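Phosphoserine phosphatase RsbX (Bacillus subtilis, PDB 3W45) removes phosphate from phosphoserine, notably in the stress-signalling protein RsbS, and thereby acts as a negative regulator of the transcription factor sigma-B. Local coordinates at residues A[16-21]-A[188-193]; A[156-161]-A[178-183]. One frame throughout, in Å; residues are numbered along the deposited sequence.

Contact 1 belongs to the six-stranded antiparallel sheet of this PPM-type phosphatase, and contact 2 lies beside that sheet, their centres about 11 Å apart and on the same side of the chain's centre. Contact 1 pairs the end of strand 10-17 with the start of strand 191-198, closing a loop of 166 residues; contact 2, between 156-161 and 178-183, is nested inside that loop and folds the chain after strand 150-154 against the turn that follows helix 173-179. They touch where L191 packs on G157 and L158, and they meet again at the cobalt ion: one segment of each supplies an aspartate ligand, D189 and D156, and D44 is a further one.

Contact 1 (A[16-21]-A[188-193]); sequences QLNKEG and KDDLTY. With CO (cobalt (II) ion), chain C.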
loop_
_atom_site.group_PDB
_atom_site.type_symbol
_atom_site.label_atom_id
_atom_site.label_comp_id
_atom_site.label_asym_id
_atom_site.label_seq_id
_atom_site.Cartn_x
_atom_site.Cartn_y
_atom_site.Cartn_z
ATOM N N GLN A 16 -8.819 -3.255 -6.624
ATOM C CA GLN A 16 -9.516 -3.589 -5.385
ATOM C C GLN A 16 -10.777 -4.381 -5.673
ATOM O O GLN A 16 -11.552 -4.048 -6.604
ATOM C CB GLN A 16 -9.860 -2.342 -4.561
ATOM C CG GLN A 16 -10.503 -2.644 -3.215
ATOM C CD GLN A 16 -10.730 -1.412 -2.348
ATOM O OE1 GLN A 16 -11.770 -0.748 -2.468
ATOM N NE2 GLN A 16 -9.790 -1.119 -1.453
ATOM N N LEU A 17 -10.990 -5.438 -4.900
ATOM C CA LEU A 17 -12.229 -6.194 -5.045
ATOM C C LEU A 17 -12.697 -6.658 -3.689
ATOM O O LEU A 17 -11.877 -7.045 -2.858
ATOM C CB LEU A 17 -12.051 -7.393 -5.977
ATOM C CG LEU A 17 -13.405 -7.819 -6.587
ATOM C CD1 LEU A 17 -13.979 -6.629 -7.388
ATOM C CD2 LEU A 17 -13.244 -9.031 -7.462
ATOM N N ASN A 18 -14.009 -6.622 -3.473
ATOM C CA ASN A 18 -14.563 -7.039 -2.181
ATOM C C ASN A 18 -14.558 -8.534 -2.019
ATOM O O ASN A 18 -14.654 -9.267 -3.015
ATOM C CB ASN A 18 -16.016 -6.594 -2.049
ATOM C CG ASN A 18 -16.170 -5.089 -1.937
ATOM O OD1 ASN A 18 -15.219 -4.331 -2.099
ATOM N ND2 ASN A 18 -17.397 -4.646 -1.668
ATOM N N LYS A 19 -14.481 -8.982 -0.770
ATOM C CA LYS A 19 -14.813 -10.364 -0.417
ATOM C C LYS A 19 -16.100 -10.768 -1.109
ATOM O O LYS A 19 -16.995 -9.942 -1.237
ATOM C CB LYS A 19 -15.038 -10.499 1.081
ATOM C CG LYS A 19 -15.469 -11.923 1.497
ATOM C CD LYS A 19 -15.428 -12.051 2.996
ATOM C CE LYS A 19 -15.870 -13.436 3.438
ATOM N NZ LYS A 19 -15.985 -13.504 4.914
ATOM N N GLU A 20 -16.164 -12.026 -1.553
ATOM C CA GLU A 20 -17.355 -12.552 -2.227
ATOM C C GLU A 20 -18.615 -12.323 -1.389
ATOM O O GLU A 20 -18.637 -12.678 -0.220
ATOM C CB GLU A 20 -17.188 -14.053 -2.490
ATOM C CG GLU A 20 -18.209 -14.624 -3.479
ATOM C CD GLU A 20 -18.054 -14.021 -4.887
ATOM O OE1 GLU A 20 -16.961 -14.185 -5.492
ATOM O OE2 GLU A 20 -19.022 -13.389 -5.383
ATOM N N GLY A 21 -19.635 -11.716 -1.982
ATOM C CA GLY A 21 -20.896 -11.452 -1.260
ATOM C C GLY A 21 -20.908 -10.295 -0.282
ATOM O O GLY A 21 -21.910 -10.072 0.415
ATOM N N LYS A 188 -11.836 -14.664 -0.813
ATOM C CA LYS A 188 -12.030 -15.011 0.608
ATOM C C LYS A 188 -12.003 -13.788 1.541
ATOM O O LYS A 188 -12.532 -13.818 2.653
ATOM C CB LYS A 188 -10.922 -15.954 1.089
ATOM C CG LYS A 188 -11.364 -16.979 2.125
ATOM C CD LYS A 188 -12.245 -18.082 1.468
ATOM C CE LYS A 188 -11.485 -18.836 0.359
ATOM N NZ LYS A 188 -12.405 -19.410 -0.684
ATOM N N ASP A 189 -11.309 -12.728 1.112
ATOM C CA ASP A 189 -11.260 -11.486 1.877
ATOM C C ASP A 189 -11.276 -10.344 0.883
ATOM O O ASP A 189 -11.079 -10.564 -0.313
ATOM C CB ASP A 189 -9.945 -11.458 2.696
ATOM C CG ASP A 189 -9.867 -10.274 3.667
ATOM O OD1 ASP A 189 -10.906 -9.606 3.935
ATOM O OD2 ASP A 189 -8.757 -10.016 4.177
ATOM N N ASP A 190 -11.530 -9.124 1.361
ATOM C CA ASP A 190 -11.226 -7.932 0.527
ATOM C C ASP A 190 -9.775 -7.996 0.072
ATOM O O ASP A 190 -8.908 -8.429 0.836
ATOM C CB ASP A 190 -11.443 -6.637 1.305
ATOM C CG ASP A 190 -12.874 -6.508 1.829
ATOM O OD1 ASP A 190 -13.807 -6.962 1.133
ATOM O OD2 ASP A 190 -13.061 -5.990 2.951
ATOM N N LEU A 191 -9.528 -7.584 -1.178
ATOM C CA LEU A 191 -8.198 -7.683 -1.789
ATOM C C LEU A 191 -7.903 -6.331 -2.431
ATOM O O LEU A 191 -8.656 -5.854 -3.290
ATOM C CB LEU A 191 -8.176 -8.788 -2.870
ATOM C CG LEU A 191 -6.800 -9.316 -3.315
ATOM C CD1 LEU A 191 -6.925 -10.722 -3.921
ATOM C CD2 LEU A 191 -6.149 -8.397 -4.300
ATOM N N THR A 192 -6.845 -5.681 -1.947
ATOM C CA THR A 192 -6.404 -4.406 -2.505
ATOM C C THR A 192 -4.893 -4.477 -2.779
ATOM O O THR A 192 -4.122 -4.950 -1.934
ATOM C CB THR A 192 -6.609 -3.269 -1.498
ATOM O OG1 THR A 192 -8.000 -3.206 -1.111
ATOM C CG2 THR A 192 -6.169 -1.922 -2.106
ATOM N N TYR A 193 -4.477 -3.999 -3.944
ATOM C CA TYR A 193 -3.038 -3.805 -4.179
ATOM C C TYR A 193 -2.748 -2.588 -5.048
ATOM O O TYR A 193 -3.559 -2.222 -5.905
ATOM C CB TYR A 193 -2.390 -5.079 -4.729
ATOM C CG TYR A 193 -2.890 -5.596 -6.061
ATOM C CD1 TYR A 193 -2.465 -5.024 -7.266
ATOM C CD2 TYR A 193 -3.706 -6.713 -6.112
ATOM C CE1 TYR A 193 -2.877 -5.543 -8.489
ATOM C CE2 TYR A 193 -4.113 -7.255 -7.322
ATOM C CZ TYR A 193 -3.698 -6.668 -8.504
ATOM O OH TYR A 193 -4.125 -7.215 -9.685
HETATM CO CO CO C . -7.925 -8.208 5.047
HETATM O O HOH W 1 -11.676 -10.140 -3.161
HETATM O O HOH W 2 -9.989 -7.655 5.581
HETATM O O HOH W 3 -8.051 -7.256 3.269
HETATM O O HOH W 4 -7.997 -9.156 6.994
#
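Two backbone bonds tie L17 to L191 as an antiparallel hydrogen-bonded pair: L17 N reaches L191 O at 2.9 Å, and L191 N returns the bond to L17 O. One step along, Q16 and T192 form the non-hydrogen-bonded pair, and a short CA-H...O contact runs from Q16 CA to L191 O at 3.2 Å.

Side chains add two polar bonds. Q16 lies alongside T192, pointing the same way; with CG anti to the backbone N (chi1 -176°) and the chain extended, its amide comes level with the hydroxyl. NE2 then donates to T192 OG1 at 2.8 Å, close to the amide plane, and T192 OG1 also bonds D27. Past the strand ends, K19 N donates almost straight to D190 OD1 (2.9 Å, 170° at the hydrogen), on the anti side of the carboxylate. The other oxygen, OD2, takes a salt bridge from K22 and a bond from G26 N, so the two oxygens of D190 bond to three points of the connection between strands 10-17 and 27-33.

In this PP2C-type fold the two strands are inner neighbours of the six-stranded sheet, and the loop entering strand 191-198 carries the metal ligand D189. Its OD2 binds the cobalt at 2.2 Å, sharing it with D156 and D44, and D189 OD1 lies 2.7 Å from a metal-bound water, which probably donates to it. Another metal water donates to D190 O at 2.8 Å. A water off the metal lies within bonding distance of both L17 O and D189 O.

Van der Waals contact comes from K19, whose methylenes lie against the K188 carbonyl, CD 3.4 Å from K188 O, while its ammonium group leads away.

Contact 2 (A[156-161]-A[178-183]); sequences DGLNVP and NSLKMY. With CO (cobalt (II) ion), chain C.
Y183 and V160 make the tight part of this contact. V160 CG2 sits over one face of the tyrosine ring, 3.9 Å from its centroid and 26° off the normal, a CH-pi contact displaced toward the rim. M182 CG covers the opposite face, so the ring is held between two aliphatic groups. Y183 CG lies anti to its own carbonyl carbon (chi1 -54°), which brings the ring across V160, and P161 CD approaches CE1 obliquely at 3.5 Å. Deeper in, L158 CD1 meets Y183 CB at 3.8 Å, while V160 CG2 touches L180 CD2 at 4.0 Å.

Here the chain leaving strand 150-154 of the PPM-type phosphatase fold passes the short 3-10 turn that follows helix 173-179. L158 and L180 both rest on I152 of that strand.

The looser, wetter side is at the backbone. One water links the segments, donating to G157 O (2.7 Å) and to Y183 O, and accepting from N159 N at 2.9 Å. D156, at the start of its segment, makes no contact with 178-183 and binds the cobalt instead through OD1 (2.0 Å); OD2 takes both a metal-bound water and N109 ND2.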
loop_
_atom_site.group_PDB
_atom_site.type_symbol
_atom_site.label_atom_id
_atom_site.label_comp_id
_atom_site.label_asym_id
_atom_site.label_seq_id
_atom_site.Cartn_x
_atom_site.Cartn_y
_atom_site.Cartn_z
ATOM N N ASP A 156 -3.865 -8.241 3.162
ATOM C CA ASP A 156 -3.787 -9.700 3.393
ATOM C C ASP A 156 -4.762 -10.520 2.554
ATOM O O ASP A 156 -4.628 -11.735 2.516
ATOM C CB ASP A 156 -3.925 -10.032 4.894
ATOM C CG ASP A 156 -5.289 -9.633 5.464
ATOM O OD1 ASP A 156 -6.129 -9.061 4.712
ATOM O OD2 ASP A 156 -5.502 -9.823 6.672
ATOM N N GLY A 157 -5.705 -9.882 1.866
ATOM C CA GLY A 157 -6.580 -10.614 0.950
ATOM C C GLY A 157 -5.830 -11.166 -0.261
ATOM O O GLY A 157 -6.334 -12.073 -0.941
ATOM N N LEU A 158 -4.635 -10.624 -0.541
ATOM C CA LEU A 158 -3.749 -11.137 -1.600
ATOM C C LEU A 158 -2.721 -12.034 -0.963
ATOM O O LEU A 158 -1.864 -11.566 -0.218
ATOM C CB LEU A 158 -3.031 -9.993 -2.375
ATOM C CG LEU A 158 -2.146 -10.457 -3.545
ATOM C CD1 LEU A 158 -2.939 -11.065 -4.685
ATOM C CD2 LEU A 158 -1.295 -9.320 -4.086
ATOM N N ASN A 159 -2.795 -13.326 -1.299
ATOM C CA ASN A 159 -1.856 -14.302 -0.786
ATOM C C ASN A 159 -1.137 -14.980 -1.952
ATOM O O ASN A 159 -1.748 -15.755 -2.695
ATOM C CB ASN A 159 -2.592 -15.329 0.057
ATOM C CG ASN A 159 -1.643 -16.345 0.677
ATOM O OD1 ASN A 159 -0.438 -16.070 0.862
ATOM N ND2 ASN A 159 -2.179 -17.527 1.005
ATOM N N VAL A 160 0.157 -14.672 -2.097
ATOM C CA VAL A 160 0.943 -15.047 -3.297
ATOM C C VAL A 160 2.237 -15.728 -2.852
ATOM O O VAL A 160 2.999 -15.164 -2.061
ATOM C CB VAL A 160 1.265 -13.803 -4.212
ATOM C CG1 VAL A 160 2.231 -14.167 -5.348
ATOM C CG2 VAL A 160 0.003 -13.231 -4.788
ATOM N N PRO A 161 2.497 -16.953 -3.345
ATOM C CA PRO A 161 3.663 -17.665 -2.818
ATOM C C PRO A 161 4.977 -16.906 -3.061
ATOM O O PRO A 161 5.854 -16.867 -2.200
ATOM C CB PRO A 161 3.656 -19.002 -3.602
ATOM C CG PRO A 161 2.278 -19.140 -4.109
ATOM C CD PRO A 161 1.704 -17.766 -4.277
ATOM N N ASN A 178 -2.091 -8.679 -14.284
ATOM C CA ASN A 178 -2.573 -9.875 -14.987
ATOM C C ASN A 178 -1.910 -11.142 -14.480
ATOM O O ASN A 178 -2.561 -12.189 -14.344
ATOM C CB ASN A 178 -2.415 -9.674 -16.518
ATOM C CG ASN A 178 -3.443 -8.661 -17.079
ATOM O OD1 ASN A 178 -4.447 -8.325 -16.406
ATOM N ND2 ASN A 178 -3.195 -8.154 -18.294
ATOM N N SER A 179 -0.617 -11.040 -14.178
ATOM C CA SER A 179 0.180 -12.124 -13.585
ATOM C C SER A 179 -0.336 -12.607 -12.234
ATOM O O SER A 179 -0.135 -13.786 -11.879
ATOM C CB SER A 179 1.601 -11.638 -13.384
ATOM O OG SER A 179 2.476 -12.668 -13.004
ATOM N N LEU A 180 -1.005 -11.712 -11.484
ATOM C CA LEU A 180 -1.561 -12.032 -10.157
ATOM C C LEU A 180 -2.991 -12.525 -10.197
ATOM O O LEU A 180 -3.527 -12.868 -9.160
ATOM C CB LEU A 180 -1.501 -10.777 -9.237
ATOM C CG LEU A 180 -0.077 -10.261 -8.998
ATOM C CD1 LEU A 180 -0.116 -8.860 -8.394
ATOM C CD2 LEU A 180 0.768 -11.227 -8.124
ATOM N N LYS A 181 -3.590 -12.554 -11.391
ATOM C CA LYS A 181 -5.026 -12.897 -11.580
ATOM C C LYS A 181 -5.558 -14.150 -10.850
ATOM O O LYS A 181 -6.658 -14.105 -10.267
ATOM C CB LYS A 181 -5.412 -12.940 -13.061
ATOM C CG LYS A 181 -6.919 -12.937 -13.263
ATOM C CD LYS A 181 -7.336 -13.058 -14.719
ATOM C CE LYS A 181 -8.867 -13.220 -14.815
ATOM N NZ LYS A 181 -9.339 -14.475 -14.135
ATOM N N MET A 182 -4.798 -15.247 -10.858
ATOM C CA MET A 182 -5.233 -16.474 -10.190
ATOM C C MET A 182 -5.421 -16.333 -8.674
ATOM O O MET A 182 -6.125 -17.128 -8.074
ATOM C CB MET A 182 -4.273 -17.630 -10.497
ATOM C CG MET A 182 -2.934 -17.515 -9.775
ATOM S SD MET A 182 -2.070 -19.075 -9.497
ATOM C CE MET A 182 -3.339 -20.081 -8.677
ATOM N N TYR A 183 -4.820 -15.314 -8.064
ATOM C CA TYR A 183 -4.878 -15.125 -6.612
ATOM C C TYR A 183 -6.036 -14.220 -6.213
ATOM O O TYR A 183 -6.254 -13.952 -5.033
ATOM C CB TYR A 183 -3.563 -14.534 -6.120
ATOM C CG TYR A 183 -2.371 -15.363 -6.562
ATOM C CD1 TYR A 183 -2.131 -16.634 -6.022
ATOM C CD2 TYR A 183 -1.507 -14.893 -7.560
ATOM C CE1 TYR A 183 -1.050 -17.420 -6.470
ATOM C CE2 TYR A 183 -0.422 -15.665 -8.007
ATOM C CZ TYR A 183 -0.201 -16.916 -7.464
ATOM O OH TYR A 183 0.880 -17.663 -7.889
HETATM CO CO CO C . -7.925 -8.208 5.047
HETATM O O HOH W 4 -7.997 -9.156 6.994
HETATM O O HOH W 5 -5.320 -14.055 -2.543
HETATM O O HOH W 2 -9.989 -7.655 5.581
HETATM O O HOH W 3 -8.051 -7.256 3.269
#